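Local coordinates for extracellular sialidase/neuraminidase, putative (Aspergillus fumigatus, PDB 2XZJ), which probably cleaves terminal KDN or sialic acid residues from glycans, as an extracellular sialidase built on a six-bladed beta-propeller, at residues A[54-59]-A[66-71]; A[149-154]-A[180-185]; A[201-206]-A[226-231]. All coordinates share one frame; numbering follows the deposited sequence.

Contact 1. Residues A[54-59]-A[66-71]. With NA (sodium ion), chain C.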
loop_
_atom_site.group_PDB
_atom_site.type_symbol
_atom_site.label_atom_id
_atom_site.label_comp_id
_atom_site.label_asym_id
_atom_site.label_seq_id
_atom_site.Cartn_x
_atom_site.Cartn_y
_atom_site.Cartn_z
ATOM N N PHE A 54 2.467 -7.908 -0.543
ATOM C CA PHE A 54 3.822 -7.442 -0.255
ATOM C C PHE A 54 3.862 -6.681 1.060
ATOM O O PHE A 54 2.848 -6.121 1.509
ATOM C CB PHE A 54 4.352 -6.513 -1.343
ATOM C CG PHE A 54 4.280 -7.070 -2.725
ATOM C CD1 PHE A 54 3.112 -6.950 -3.483
ATOM C CD2 PHE A 54 5.387 -7.687 -3.296
ATOM C CE1 PHE A 54 3.045 -7.451 -4.801
ATOM C CE2 PHE A 54 5.324 -8.200 -4.597
ATOM C CZ PHE A 54 4.159 -8.085 -5.350
ATOM N N ALA A 55 5.032 -6.667 1.691
ATOM C CA ALA A 55 5.186 -5.910 2.923
ATOM C C ALA A 55 6.650 -5.663 3.232
ATOM O O ALA A 55 7.549 -6.270 2.647
ATOM C CB ALA A 55 4.501 -6.606 4.083
ATOM N N GLU A 56 6.885 -4.709 4.113
ATOM C CA GLU A 56 8.216 -4.499 4.624
ATOM C C GLU A 56 8.458 -5.478 5.786
ATOM O O GLU A 56 7.700 -5.496 6.760
ATOM C CB GLU A 56 8.360 -3.061 5.093
ATOM C CG GLU A 56 8.772 -2.082 4.012
ATOM C CD GLU A 56 8.868 -0.666 4.534
ATOM O OE1 GLU A 56 9.237 -0.489 5.723
ATOM O OE2 GLU A 56 8.595 0.269 3.763
ATOM N N GLY A 57 9.489 -6.316 5.656
ATOM C CA GLY A 57 9.909 -7.169 6.751
ATOM C C GLY A 57 10.971 -6.408 7.529
ATOM O O GLY A 57 12.106 -6.271 7.067
ATOM N N ARG A 58 10.588 -5.907 8.696
ATOM C CA ARG A 58 11.471 -5.057 9.511
ATOM C C ARG A 58 12.176 -5.945 10.515
ATOM O O ARG A 58 11.549 -6.500 11.439
ATOM C CB ARG A 58 10.680 -3.928 10.166
ATOM C CG ARG A 58 9.916 -3.094 9.120
ATOM C CD ARG A 58 9.347 -1.793 9.685
ATOM N NE ARG A 58 9.033 -0.871 8.586
ATOM C CZ ARG A 58 8.642 0.386 8.740
ATOM N NH1 ARG A 58 8.492 0.890 9.962
ATOM N NH2 ARG A 58 8.405 1.135 7.659
ATOM N N ARG A 59 13.477 -6.094 10.308
ATOM C CA ARG A 59 14.190 -7.238 10.860
ATOM C C ARG A 59 14.259 -7.226 12.382
ATOM O O ARG A 59 13.960 -8.242 13.015
ATOM C CB ARG A 59 15.582 -7.357 10.252
ATOM C CG ARG A 59 15.597 -7.832 8.798
ATOM C CD ARG A 59 15.997 -9.304 8.684
ATOM N NE ARG A 59 17.326 -9.573 9.255
ATOM C CZ ARG A 59 17.543 -10.371 10.306
ATOM N NH1 ARG A 59 16.525 -10.975 10.926
ATOM N NH2 ARG A 59 18.785 -10.564 10.743
ATOM N N GLY A 66 16.982 1.198 9.128
ATOM C CA GLY A 66 17.683 -0.026 9.513
ATOM C C GLY A 66 17.389 -1.154 8.536
ATOM O O GLY A 66 16.813 -0.920 7.480
ATOM N N ASP A 67 17.789 -2.375 8.898
ATOM C CA ASP A 67 17.753 -3.528 7.993
ATOM C C ASP A 67 16.306 -3.930 7.776
ATOM O O ASP A 67 15.666 -4.485 8.669
ATOM C CB ASP A 67 18.577 -4.685 8.597
ATOM C CG ASP A 67 18.654 -5.902 7.699
ATOM O OD1 ASP A 67 18.274 -5.840 6.501
ATOM O OD2 ASP A 67 19.116 -6.945 8.200
ATOM N N ILE A 68 15.797 -3.630 6.582
ATOM C CA ILE A 68 14.412 -3.940 6.219
ATOM C C ILE A 68 14.405 -4.594 4.854
ATOM O O ILE A 68 15.004 -4.074 3.918
ATOM C CB ILE A 68 13.523 -2.676 6.209
ATOM C CG1 ILE A 68 13.407 -2.098 7.619
ATOM C CG2 ILE A 68 12.122 -2.982 5.621
ATOM C CD1 ILE A 68 12.887 -0.657 7.670
ATOM N N ASN A 69 13.744 -5.746 4.761
ATOM C CA ASN A 69 13.645 -6.484 3.506
ATOM C C ASN A 69 12.254 -6.414 2.919
ATOM O O ASN A 69 11.264 -6.355 3.666
ATOM C CB ASN A 69 14.007 -7.956 3.730
ATOM C CG ASN A 69 15.397 -8.121 4.301
ATOM O OD1 ASN A 69 16.222 -7.205 4.235
ATOM N ND2 ASN A 69 15.686 -9.308 4.828
ATOM N N LEU A 70 12.186 -6.443 1.588
ATOM C CA LEU A 70 10.902 -6.500 0.923
ATOM C C LEU A 70 10.416 -7.935 0.779
ATOM O O LEU A 70 10.966 -8.711 -0.010
ATOM C CB LEU A 70 10.904 -5.761 -0.423
ATOM C CG LEU A 70 9.442 -5.302 -0.444
ATOM C CD1 LEU A 70 9.272 -3.791 -0.399
ATOM C CD2 LEU A 70 8.498 -5.974 -1.409
ATOM N N VAL A 71 9.367 -8.258 1.531
ATOM C CA VAL A 71 8.818 -9.621 1.561
ATOM C C VAL A 71 7.468 -9.740 0.871
ATOM O O VAL A 71 6.833 -8.727 0.534
ATOM C CB VAL A 71 8.813 -10.211 3.013
ATOM C CG1 VAL A 71 10.252 -10.298 3.522
ATOM C CG2 VAL A 71 7.950 -9.384 3.991
HETATM NA NA NA C . 18.626 -6.846 4.505
HETATM O O HOH W 1 17.694 -4.804 3.771
#
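A55 and V71 open a ladder of backbone hydrogen bonds between 54-58 and 68-71. Each donates its N-H to the other's O, and A55 O takes V71 N at 2.9 Å. G57 and N69 form the next hydrogen-bonded pair, with G57 N 2.7 Å from N69 O. Past the strand ends, R59 N adds a bond to D67 O. CA-H...O contacts fill in between these bonds, as from I68 CA to G57 O.

Apolar contact is made on the face that carries E56, R58, I68 and L70. I68 CG2 lies 3.8 Å from E56 CB, while CG1 runs alongside R58 CG. On the other face, V71 CG2 packs against A55 O and the backbone N of G57.

This is the antiparallel hairpin 51-58/68-74, the middle of a four-stranded propeller blade. Its E56 and R58 face reaches the active site, where R58 NH2 hydrogen-bonds O4 of KFN.

Charged groups pair within strand 54-58 and, beyond it, across the contact. R58 grips E56 OE1 side-on, with NE at 2.9 Å and NH2 at 2.7 Å. E56 OE2 is held by N104 N. R59 bends at chi2 and chi3 (-103° and -59°), which brings NE to D67 OD2 in a weak salt bridge of 3.4 Å. R59 NH1 hydrogen-bonds G34 O. D67 OD1 binds the sodium ion at 2.3 Å. A water, G96 O and G98 O are further ligands.

Contact 2. Residues A[149-154]-A[180-185]. With KFN (2,6-anhydro-3-deoxy-D-glycero-D-galacto-non-2-enonic acid), chain E.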
loop_
_atom_site.group_PDB
_atom_site.type_symbol
_atom_site.label_atom_id
_atom_site.label_comp_id
_atom_site.label_asym_id
_atom_site.label_seq_id
_atom_site.Cartn_x
_atom_site.Cartn_y
_atom_site.Cartn_z
ATOM N N GLY A 149 23.520 8.841 0.577
ATOM C CA GLY A 149 22.611 9.256 1.655
ATOM C C GLY A 149 21.173 9.586 1.293
ATOM O O GLY A 149 20.348 9.804 2.193
ATOM N N ARG A 150 20.859 9.604 -0.003
ATOM C CA ARG A 150 19.510 9.954 -0.466
ATOM C C ARG A 150 18.611 8.731 -0.576
ATOM O O ARG A 150 19.092 7.600 -0.647
ATOM C CB ARG A 150 19.551 10.718 -1.819
ATOM C CG ARG A 150 19.805 9.866 -3.063
ATOM C CD ARG A 150 19.979 10.731 -4.303
ATOM N NE ARG A 150 18.725 11.380 -4.709
ATOM C CZ ARG A 150 18.481 11.821 -5.937
ATOM N NH1 ARG A 150 19.399 11.689 -6.895
ATOM N NH2 ARG A 150 17.316 12.379 -6.217
ATOM N N ARG A 151 17.301 8.962 -0.599
ATOM C CA ARG A 151 16.385 7.898 -0.922
ATOM C C ARG A 151 16.369 7.644 -2.426
ATOM O O ARG A 151 16.190 8.577 -3.243
ATOM C CB ARG A 151 14.997 8.198 -0.370
ATOM C CG ARG A 151 14.981 8.173 1.140
ATOM C CD ARG A 151 14.543 6.793 1.640
ATOM N NE ARG A 151 13.095 6.669 1.482
ATOM C CZ ARG A 151 12.360 5.638 1.888
ATOM N NH1 ARG A 151 12.924 4.596 2.484
ATOM N NH2 ARG A 151 11.049 5.658 1.692
ATOM N N HIS A 152 16.548 6.364 -2.754
ATOM C CA HIS A 152 16.574 5.860 -4.124
ATOM C C HIS A 152 15.228 5.293 -4.524
ATOM O O HIS A 152 14.414 4.904 -3.677
ATOM C CB HIS A 152 17.645 4.768 -4.270
ATOM C CG HIS A 152 19.045 5.287 -4.217
ATOM N ND1 HIS A 152 19.980 5.013 -5.194
ATOM C CD2 HIS A 152 19.672 6.061 -3.301
ATOM C CE1 HIS A 152 21.120 5.603 -4.887
ATOM N NE2 HIS A 152 20.961 6.240 -3.737
ATOM N N LEU A 153 14.991 5.286 -5.834
ATOM C CA LEU A 153 13.831 4.652 -6.396
ATOM C C LEU A 153 14.298 3.453 -7.214
ATOM O O LEU A 153 15.017 3.604 -8.201
ATOM C CB LEU A 153 13.083 5.625 -7.299
ATOM C CG LEU A 153 11.830 5.024 -7.931
ATOM C CD1 LEU A 153 10.698 5.015 -6.916
ATOM C CD2 LEU A 153 11.437 5.817 -9.185
ATOM N N TYR A 154 13.861 2.273 -6.806
ATOM C CA TYR A 154 14.184 1.041 -7.494
ATOM C C TYR A 154 13.007 0.431 -8.254
ATOM O O TYR A 154 11.855 0.674 -7.917
ATOM C CB TYR A 154 14.737 0.072 -6.457
ATOM C CG TYR A 154 16.228 0.208 -6.264
ATOM C CD1 TYR A 154 17.113 -0.524 -7.054
ATOM C CD2 TYR A 154 16.757 1.032 -5.274
ATOM C CE1 TYR A 154 18.490 -0.429 -6.870
ATOM C CE2 TYR A 154 18.127 1.131 -5.086
ATOM C CZ TYR A 154 18.986 0.411 -5.892
ATOM O OH TYR A 154 20.346 0.489 -5.670
ATOM N N TRP A 180 17.186 15.909 -4.646
ATOM C CA TRP A 180 16.286 15.402 -3.629
ATOM C C TRP A 180 17.046 14.550 -2.616
ATOM O O TRP A 180 18.084 13.961 -2.925
ATOM C CB TRP A 180 15.155 14.591 -4.272
ATOM C CG TRP A 180 14.025 15.399 -4.804
ATOM C CD1 TRP A 180 14.090 16.643 -5.372
ATOM C CD2 TRP A 180 12.644 15.021 -4.824
ATOM N NE1 TRP A 180 12.833 17.062 -5.742
ATOM C CE2 TRP A 180 11.928 16.086 -5.419
ATOM C CE3 TRP A 180 11.940 13.883 -4.407
ATOM C CZ2 TRP A 180 10.536 16.050 -5.595
ATOM C CZ3 TRP A 180 10.552 13.850 -4.593
ATOM C CH2 TRP A 180 9.872 14.936 -5.165
ATOM N N ALA A 181 16.522 14.507 -1.400
ATOM C CA ALA A 181 17.065 13.687 -0.325
ATOM C C ALA A 181 16.031 12.647 0.013
ATOM O O ALA A 181 16.073 11.539 -0.528
ATOM C CB ALA A 181 17.364 14.549 0.907
ATOM N N TRP A 182 15.105 12.998 0.912
ATOM C CA TRP A 182 13.968 12.120 1.203
ATOM C C TRP A 182 13.155 11.904 -0.075
ATOM O O TRP A 182 13.087 12.786 -0.924
ATOM C CB TRP A 182 13.061 12.652 2.322
ATOM C CG TRP A 182 12.002 11.625 2.715
ATOM C CD1 TRP A 182 10.666 11.673 2.449
ATOM C CD2 TRP A 182 12.234 10.379 3.382
ATOM N NE1 TRP A 182 10.047 10.538 2.920
ATOM C CE2 TRP A 182 10.988 9.735 3.509
ATOM C CE3 TRP A 182 13.380 9.758 3.908
ATOM C CZ2 TRP A 182 10.849 8.482 4.126
ATOM C CZ3 TRP A 182 13.242 8.517 4.522
ATOM C CH2 TRP A 182 11.988 7.895 4.627
ATOM N N ASP A 183 12.582 10.706 -0.205
ATOM C CA ASP A 183 11.672 10.378 -1.288
ATOM C C ASP A 183 10.823 9.211 -0.806
ATOM O O ASP A 183 11.177 8.533 0.157
ATOM C CB ASP A 183 12.445 9.989 -2.570
ATOM C CG ASP A 183 11.528 9.813 -3.783
ATOM O OD1 ASP A 183 10.471 10.489 -3.833
ATOM O OD2 ASP A 183 11.863 9.003 -4.690
ATOM N N ALA A 184 9.702 8.992 -1.482
ATOM C CA ALA A 184 8.828 7.867 -1.235
ATOM C C ALA A 184 8.125 7.557 -2.552
ATOM O O ALA A 184 7.780 8.465 -3.297
ATOM C CB ALA A 184 7.817 8.215 -0.151
ATOM N N VAL A 185 7.968 6.268 -2.847
ATOM C CA VAL A 185 7.009 5.800 -3.836
ATOM C C VAL A 185 5.833 5.165 -3.077
ATOM O O VAL A 185 6.031 4.474 -2.064
ATOM C CB VAL A 185 7.647 4.840 -4.883
ATOM C CG1 VAL A 185 8.000 3.468 -4.271
ATOM C CG2 VAL A 185 6.752 4.703 -6.116
HETATM C C1 KFN E . 4.540 6.160 9.378
HETATM C C3 KFN E . 6.038 4.891 7.806
HETATM C C4 KFN E . 7.041 4.831 6.631
HETATM C C5 KFN E . 7.730 6.208 6.426
HETATM C C6 KFN E . 6.680 7.348 6.477
HETATM C C7 KFN E . 7.278 8.778 6.363
HETATM C C8 KFN E . 6.209 9.868 6.178
HETATM C C9 KFN E . 6.816 11.250 6.349
HETATM O O5 KFN E . 8.455 6.269 5.179
HETATM O O1B KFN E . 4.170 5.065 9.843
HETATM O O1A KFN E . 4.114 7.295 9.737
HETATM O O4 KFN E . 7.965 3.748 6.870
HETATM O O6 KFN E . 5.937 7.320 7.745
HETATM C C2 KFN E . 5.547 6.119 8.260
HETATM O O7 KFN E . 7.966 9.085 7.574
HETATM O O8 KFN E . 5.603 9.779 4.890
HETATM O O9 KFN E . 7.750 11.518 5.286
HETATM O O HOH W 2 16.204 11.187 -3.292
HETATM O O HOH W 3 14.301 8.273 -5.176
HETATM O O HOH W 4 12.103 6.475 -3.316
#
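R151 and A181 join the two backbones, which run in roughly the same direction, 37° apart, through one bond from R151 N to A181 O of 2.9 Å.

R151 carries the side-chain contact. Its chain bends at chi2 (-95°) and again at chi3 and folds over the indole of W182. CG and CD lie over the CE3 and CZ3 side of the ring. The guanidinium then lies flat on it, with planes 2° apart and centres 4.1 Å apart. The stack is off-centre, and R151 CZ makes a cation-pi contact with the six-membered ring. The same guanidinium grips D183 O side-on, in its own plane. NE reaches that oxygen at 3.0 Å and NH2 at 3.3 Å. N104 OD1 and N122 OD1 take further N-H groups of R151, so its rotation is well fixed.

The contact ties the start of strand 152-158, in one propeller blade, to the loop that leads to the next blade. It borders the active site. The W182 ring turns its edge to KFN, with CZ2 3.4 Å from O5 of KFN, while R151 backs one ring face.

The D183 carboxylate does not touch R151. Its OD1 forms a salt bridge with R205. Its OD2 meets two waters, one lying 2.7 Å from R151 O and the other near H152 O. A third water accepts from R150 NE and donates to R151 O and A181 O, bridging the chains. Further along the two chains, L153 and V185 cross at about a right angle. L153 CG stands anti to the backbone N, which carries CD1 to V185 CB at 3.7 Å.

Contact 3. Residues A[201-206]-A[226-231]. With KFN (2,6-anhydro-3-deoxy-D-glycero-D-galacto-non-2-enonic acid), chain E.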
loop_
_atom_site.group_PDB
_atom_site.type_symbol
_atom_site.label_atom_id
_atom_site.label_comp_id
_atom_site.label_asym_id
_atom_site.label_seq_id
_atom_site.Cartn_x
_atom_site.Cartn_y
_atom_site.Cartn_z
ATOM N N PRO A 201 1.774 6.418 -8.044
ATOM C CA PRO A 201 1.888 7.630 -7.231
ATOM C C PRO A 201 3.212 7.659 -6.456
ATOM O O PRO A 201 3.694 6.613 -6.004
ATOM C CB PRO A 201 0.688 7.515 -6.283
ATOM C CG PRO A 201 0.506 6.024 -6.093
ATOM C CD PRO A 201 0.862 5.417 -7.440
ATOM N N ALA A 202 3.803 8.842 -6.332
ATOM C CA ALA A 202 5.040 9.010 -5.591
ATOM C C ALA A 202 5.039 10.382 -4.922
ATOM O O ALA A 202 4.113 11.165 -5.108
ATOM C CB ALA A 202 6.254 8.862 -6.516
ATOM N N MET A 203 6.082 10.666 -4.150
ATOM C CA MET A 203 6.213 11.975 -3.506
ATOM C C MET A 203 6.320 13.085 -4.552
ATOM O O MET A 203 7.217 13.045 -5.391
ATOM C CB MET A 203 7.462 11.989 -2.617
ATOM C CG MET A 203 7.756 13.349 -1.994
ATOM S SD MET A 203 9.106 13.188 -0.817
ATOM C CE MET A 203 9.902 14.791 -0.979
ATOM N N GLY A 204 5.384 14.041 -4.529
ATOM C CA GLY A 204 5.517 15.257 -5.331
ATOM C C GLY A 204 5.315 15.067 -6.825
ATOM O O GLY A 204 5.516 15.989 -7.606
ATOM N N ARG A 205 4.877 13.876 -7.227
ATOM C CA ARG A 205 4.889 13.494 -8.629
ATOM C C ARG A 205 4.167 12.186 -8.885
ATOM O O ARG A 205 3.994 11.383 -7.970
ATOM C CB ARG A 205 6.334 13.359 -9.135
ATOM C CG ARG A 205 7.098 12.131 -8.606
ATOM C CD ARG A 205 8.600 12.431 -8.633
ATOM N NE ARG A 205 9.460 11.254 -8.434
ATOM C CZ ARG A 205 9.699 10.661 -7.268
ATOM N NH1 ARG A 205 9.120 11.101 -6.151
ATOM N NH2 ARG A 205 10.520 9.612 -7.219
ATOM N N ASN A 206 3.722 12.007 -10.130
ATOM C CA ASN A 206 3.321 10.696 -10.617
ATOM C C ASN A 206 4.399 10.162 -11.551
ATOM O O ASN A 206 5.097 10.929 -12.210
ATOM C CB ASN A 206 1.984 10.752 -11.366
ATOM C CG ASN A 206 0.801 11.077 -10.450
ATOM O OD1 ASN A 206 0.715 10.592 -9.310
ATOM N ND2 ASN A 206 -0.120 11.898 -10.954
ATOM N N ALA A 226 1.445 18.244 -3.761
ATOM C CA ALA A 226 1.237 16.841 -3.406
ATOM C C ALA A 226 1.930 16.421 -2.106
ATOM O O ALA A 226 2.848 17.097 -1.608
ATOM C CB ALA A 226 1.684 15.913 -4.562
ATOM N N GLY A 227 1.496 15.282 -1.581
ATOM C CA GLY A 227 2.102 14.704 -0.388
ATOM C C GLY A 227 3.328 13.863 -0.681
ATOM O O GLY A 227 3.720 13.676 -1.841
ATOM N N ALA A 228 3.928 13.348 0.388
ATOM C CA ALA A 228 4.983 12.324 0.282
ATOM C C ALA A 228 4.391 10.939 -0.032
ATOM O O ALA A 228 4.946 10.193 -0.845
ATOM C CB ALA A 228 5.795 12.275 1.582
ATOM N N GLU A 229 3.275 10.600 0.626
ATOM C CA GLU A 229 2.623 9.296 0.418
ATOM C C GLU A 229 1.281 9.458 -0.287
ATOM O O GLU A 229 0.286 9.835 0.326
ATOM C CB GLU A 229 2.460 8.550 1.743
ATOM C CG GLU A 229 3.783 8.123 2.365
ATOM C CD GLU A 229 3.581 7.317 3.642
ATOM O OE1 GLU A 229 2.492 7.414 4.258
ATOM O OE2 GLU A 229 4.500 6.561 4.006
ATOM N N GLY A 230 1.272 9.208 -1.587
ATOM C CA GLY A 230 0.090 9.456 -2.397
ATOM C C GLY A 230 -0.624 8.188 -2.809
ATOM O O GLY A 230 -0.024 7.093 -2.805
ATOM N N THR A 231 -1.915 8.346 -3.112
ATOM C CA THR A 231 -2.717 7.304 -3.772
ATOM C C THR A 231 -3.277 7.861 -5.076
ATOM O O THR A 231 -3.425 9.073 -5.227
ATOM C CB THR A 231 -3.866 6.772 -2.891
ATOM O OG1 THR A 231 -4.934 7.718 -2.818
ATOM C CG2 THR A 231 -3.384 6.428 -1.480
HETATM C C1 KFN E . 4.540 6.160 9.378
HETATM C C3 KFN E . 6.038 4.891 7.806
HETATM C C4 KFN E . 7.041 4.831 6.631
HETATM C C5 KFN E . 7.730 6.208 6.426
HETATM C C6 KFN E . 6.680 7.348 6.477
HETATM C C7 KFN E . 7.278 8.778 6.363
HETATM C C8 KFN E . 6.209 9.868 6.178
HETATM C C9 KFN E . 6.816 11.250 6.349
HETATM O O5 KFN E . 8.455 6.269 5.179
HETATM O O1B KFN E . 4.170 5.065 9.843
HETATM O O1A KFN E . 4.114 7.295 9.737
HETATM O O4 KFN E . 7.965 3.748 6.870
HETATM O O6 KFN E . 5.937 7.320 7.745
HETATM C C2 KFN E . 5.547 6.119 8.260
HETATM O O7 KFN E . 7.966 9.085 7.574
HETATM O O8 KFN E . 5.603 9.779 4.890
HETATM O O9 KFN E . 7.750 11.518 5.286
#
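P201, M203 and A228 bury the most surface here. M203 lies against the backbone of 227-228. Its CA is 3.4 Å from G227 O, in a CA-H...O contact with an angle of 151° at the hydrogen. CB rests near A228 O, and CG lies 3.7 Å from A228 CA. With CG anti to the backbone N (chi1 175°) and chi2 also extended, the chain runs past A228. The sulfur SD then comes to 4.2 Å from A228 CB. On its other side that methyl group lies near KFN, O8 of KFN being 4.1 Å from A228 CB.

G204 N adds the hydrogen bond across the contact, to G227 O at 3.2 Å. That carbonyl oxygen therefore meets both M203 CA and G204 N. A226 CB sits against G204 CA at 4.0 Å.

M203 and G204 are the corner residues of a type II beta turn, A202 to R205, which links strands 198-202 and 205-210 of one propeller blade. The positive phi of G204 (72°) suits this position. The 226-231 segment is the loop that leads to strand 232-234 of the next blade. R205 NH1 reaches back to M203 O, on a lone pair in the carbonyl plane.

P201 meets the other end of the loop. Its ring atoms CB and CG lie against the peptide of G230, with CG 3.5 Å from G230 O. Between these two ends E229 points to the ligand. Its OE2 is 3.4 Å from C6 of KFN and hydrogen-bonds Y338 OH, while OE1 forms a salt bridge with R245.

In the fold
The three contacts follow one another along the chain and belong to successive parts of the propeller. Contact 1 lies within a single blade. Contact 2 joins the blade of strand 152-158 to the loop before the next blade. Contact 3 joins the turn in that next blade to the loop leading onward. Contacts 2 and 3, centres about 12 Å apart, touch through the D183-R205 salt bridge and a probable hydrogen bond from M203 N to A184 O. The centre of contact 1 lies about 17 Å from that of contact 2 and about 21 Å from that of contact 3. R58, W182 and E229 all reach KFN, so consecutive blades and their connecting loops line its pocket, probably the active site.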